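PDB 3PVZ: UDP-N-acetylglucosamine 4,6-dehydratase from Vibrio fischeri, which probably acts as an NAD-dependent lyase that removes water from UDP-N-acetylglucosamine, binding the dinucleotide in a Rossmann-type domain. Local coordinates for residues 200-204 / 232-237. Numbering follows the deposited sequence.
Sequences FANVA and RYFVTP. With NAD (nicotinamide-adenine-dinucleotide), chain E; SCN (thiocyanate ion), chain G.
Segments 200-204 and 232-237 pair in parallel through the bridges N202-F234 (CA-CA 4.8 Å) and V203-V235 (CA-CA 5.0 Å), although the end-to-end directions of the touching parts diverge by 64°. F200 precedes the pairing: its ring (chi1 m) packs on helix 237-250 and on I47, and its CB lies 3.7 Å from C5N of NAD. A201 gives its N to the N of a bound thiocyanate (2.8 Å), while its CB reaches Y233 O at 3.3 Å and V235 CG1 at 4.2 Å. At N202 the ladder begins: N202 N makes a weak hydrogen bond to Y233 O (3.0 Å, 132°), and N202 O accepts V235 N (3.0 Å, 165°) together with a CA-H...O contact from F234 CA (3.3 Å). N202 and F234 (both chi1 m) share one face of the pair, N202 CB 3.8 Å from F234 CD1; N202 OD1 comes within 3.6 Å of R232 CD. V203 (t) and V235 (m) occupy the opposite face, their CG2 atoms 3.9 Å apart, and V203 CG1 also meets P237 CA at 3.8 Å. V203 N points away from segment 232-237 and donates a hydrogen bond to O7N of the nicotinamide carboxamide of NAD (2.9 Å, 175°). A204 N closes the ladder on V235 O (2.6 Å, 174°). T236 N-caps helix 237-250. This is the nicotinamide end of an extended-SDR, Rossmann-type NAD site, where a short strand just after strand 194-198 of the central sheet offers V203 N to the carboxamide while N202 and A204 on either side bond the neighbouring strand.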
# COMPACT_ATOMS: atom_id res chain seq x y z
N PHE A 200 -3.46 -0.90 -20.54
CA PHE A 200 -2.56 0.27 -20.48
C PHE A 200 -1.13 -0.03 -20.94
O PHE A 200 -0.66 -1.15 -20.80
CB PHE A 200 -2.45 0.81 -19.05
CG PHE A 200 -3.76 1.19 -18.41
CD1 PHE A 200 -4.26 2.46 -18.49
CD2 PHE A 200 -4.44 0.27 -17.62
CE1 PHE A 200 -5.43 2.82 -17.82
CE2 PHE A 200 -5.61 0.63 -16.99
CZ PHE A 200 -6.11 1.90 -17.12
N ALA A 201 -0.48 0.97 -21.53
CA ALA A 201 0.97 1.09 -21.63
C ALA A 201 1.55 1.34 -20.24
O ALA A 201 0.83 1.45 -19.26
CB ALA A 201 1.29 2.29 -22.53
N ASN A 202 2.86 1.49 -20.14
CA ASN A 202 3.43 1.91 -18.86
C ASN A 202 3.00 3.30 -18.46
O ASN A 202 3.21 4.25 -19.20
CB ASN A 202 4.94 1.88 -18.95
CG ASN A 202 5.49 0.49 -18.94
OD1 ASN A 202 5.01 -0.38 -19.64
ND2 ASN A 202 6.53 0.28 -18.17
N VAL A 203 2.43 3.44 -17.26
CA VAL A 203 1.99 4.74 -16.80
C VAL A 203 3.13 5.52 -16.09
O VAL A 203 3.55 5.16 -14.99
CB VAL A 203 0.75 4.63 -15.90
CG1 VAL A 203 0.29 6.03 -15.48
CG2 VAL A 203 -0.40 3.90 -16.63
N ALA A 204 3.65 6.57 -16.74
CA ALA A 204 4.94 7.16 -16.28
C ALA A 204 4.86 7.56 -14.82
O ALA A 204 3.94 8.24 -14.41
CB ALA A 204 5.33 8.36 -17.12
N ARG A 232 9.81 0.73 -23.71
CA ARG A 232 8.35 0.68 -23.55
C ARG A 232 7.71 1.90 -24.16
O ARG A 232 8.38 2.91 -24.40
CB ARG A 232 7.94 0.64 -22.07
CG ARG A 232 8.45 -0.54 -21.28
CD ARG A 232 7.70 -1.80 -21.61
NE ARG A 232 8.17 -2.91 -20.78
CZ ARG A 232 8.77 -4.02 -21.23
NH1 ARG A 232 9.02 -4.24 -22.53
NH2 ARG A 232 9.13 -4.95 -20.35
N TYR A 233 6.40 1.79 -24.37
CA TYR A 233 5.51 2.92 -24.52
C TYR A 233 5.04 3.46 -23.19
O TYR A 233 4.60 2.70 -22.31
CB TYR A 233 4.27 2.52 -25.30
CG TYR A 233 4.53 2.07 -26.70
CD1 TYR A 233 5.07 2.93 -27.64
CD2 TYR A 233 4.18 0.79 -27.10
CE1 TYR A 233 5.29 2.52 -28.98
CE2 TYR A 233 4.40 0.35 -28.41
CZ TYR A 233 4.95 1.22 -29.34
OH TYR A 233 5.16 0.77 -30.59
N PHE A 234 5.07 4.78 -23.06
CA PHE A 234 4.71 5.45 -21.85
C PHE A 234 3.56 6.43 -22.04
O PHE A 234 3.49 7.16 -23.03
CB PHE A 234 5.91 6.20 -21.33
CG PHE A 234 6.99 5.32 -20.84
CD1 PHE A 234 7.06 4.96 -19.50
CD2 PHE A 234 7.97 4.84 -21.72
CE1 PHE A 234 8.06 4.13 -19.05
CE2 PHE A 234 8.95 4.02 -21.27
CZ PHE A 234 9.03 3.67 -19.95
N VAL A 235 2.68 6.48 -21.06
CA VAL A 235 1.63 7.49 -20.98
C VAL A 235 1.75 8.21 -19.67
O VAL A 235 2.44 7.75 -18.77
CB VAL A 235 0.24 6.89 -21.07
CG1 VAL A 235 0.01 6.29 -22.43
CG2 VAL A 235 0.03 5.82 -19.98
N THR A 236 1.10 9.37 -19.60
CA THR A 236 0.94 10.12 -18.36
C THR A 236 -0.18 9.57 -17.45
O THR A 236 -1.17 8.95 -17.90
CB THR A 236 0.64 11.61 -18.63
OG1 THR A 236 -0.66 11.73 -19.21
CG2 THR A 236 1.68 12.22 -19.61
N PRO A 237 -0.03 9.83 -16.15
CA PRO A 237 -1.12 9.55 -15.23
C PRO A 237 -2.46 10.08 -15.75
O PRO A 237 -3.41 9.31 -15.78
CB PRO A 237 -0.69 10.28 -13.95
CG PRO A 237 0.80 10.21 -14.00
CD PRO A 237 1.13 10.42 -15.45
PA NAD E . -0.99 0.81 -7.69
O1A NAD E . -0.09 -0.07 -6.87
O2A NAD E . -0.48 2.22 -7.67
O5B NAD E . -2.39 1.04 -6.97
C5B NAD E . -3.11 -0.16 -6.60
C4B NAD E . -4.01 0.33 -5.46
O4B NAD E . -4.85 -0.69 -4.96
C3B NAD E . -3.14 0.86 -4.27
O3B NAD E . -3.51 2.17 -3.90
C2B NAD E . -3.43 -0.18 -3.16
O2B NAD E . -3.26 0.31 -1.84
C1B NAD E . -4.89 -0.53 -3.56
N9A NAD E . -5.29 -1.80 -2.98
C8A NAD E . -4.67 -2.98 -3.10
N7A NAD E . -5.27 -3.90 -2.41
C5A NAD E . -6.40 -3.32 -1.88
C6A NAD E . -7.42 -3.77 -1.06
N6A NAD E . -7.43 -5.10 -0.72
N1A NAD E . -8.38 -2.93 -0.66
C2A NAD E . -8.35 -1.65 -1.02
N3A NAD E . -7.38 -1.18 -1.78
C4A NAD E . -6.41 -1.97 -2.22
O3 NAD E . -1.15 0.17 -9.16
PN NAD E . -1.52 1.15 -10.41
O1N NAD E . -0.26 1.55 -11.14
O2N NAD E . -2.42 2.29 -10.19
O5D NAD E . -2.15 0.01 -11.43
C5D NAD E . -3.49 -0.31 -11.10
C4D NAD E . -3.99 -1.41 -12.04
O4D NAD E . -3.58 -1.11 -13.42
C3D NAD E . -3.33 -2.76 -11.69
O3D NAD E . -4.15 -3.89 -12.04
C2D NAD E . -2.12 -2.80 -12.64
O2D NAD E . -1.67 -4.14 -12.90
C1D NAD E . -2.71 -2.17 -13.90
N1N NAD E . -1.67 -1.66 -14.82
C2N NAD E . -0.85 -0.70 -14.38
C3N NAD E . 0.13 -0.18 -15.19
C7N NAD E . 1.06 0.86 -14.72
O7N NAD E . 1.94 1.20 -15.50
N7N NAD E . 0.99 1.40 -13.49
C4N NAD E . 0.26 -0.67 -16.52
C5N NAD E . -0.62 -1.65 -16.94
C6N NAD E . -1.58 -2.15 -16.06
S SCN G . -3.76 5.71 -21.26
C SCN G . -2.75 4.27 -21.48
N SCN G . -2.10 3.28 -21.63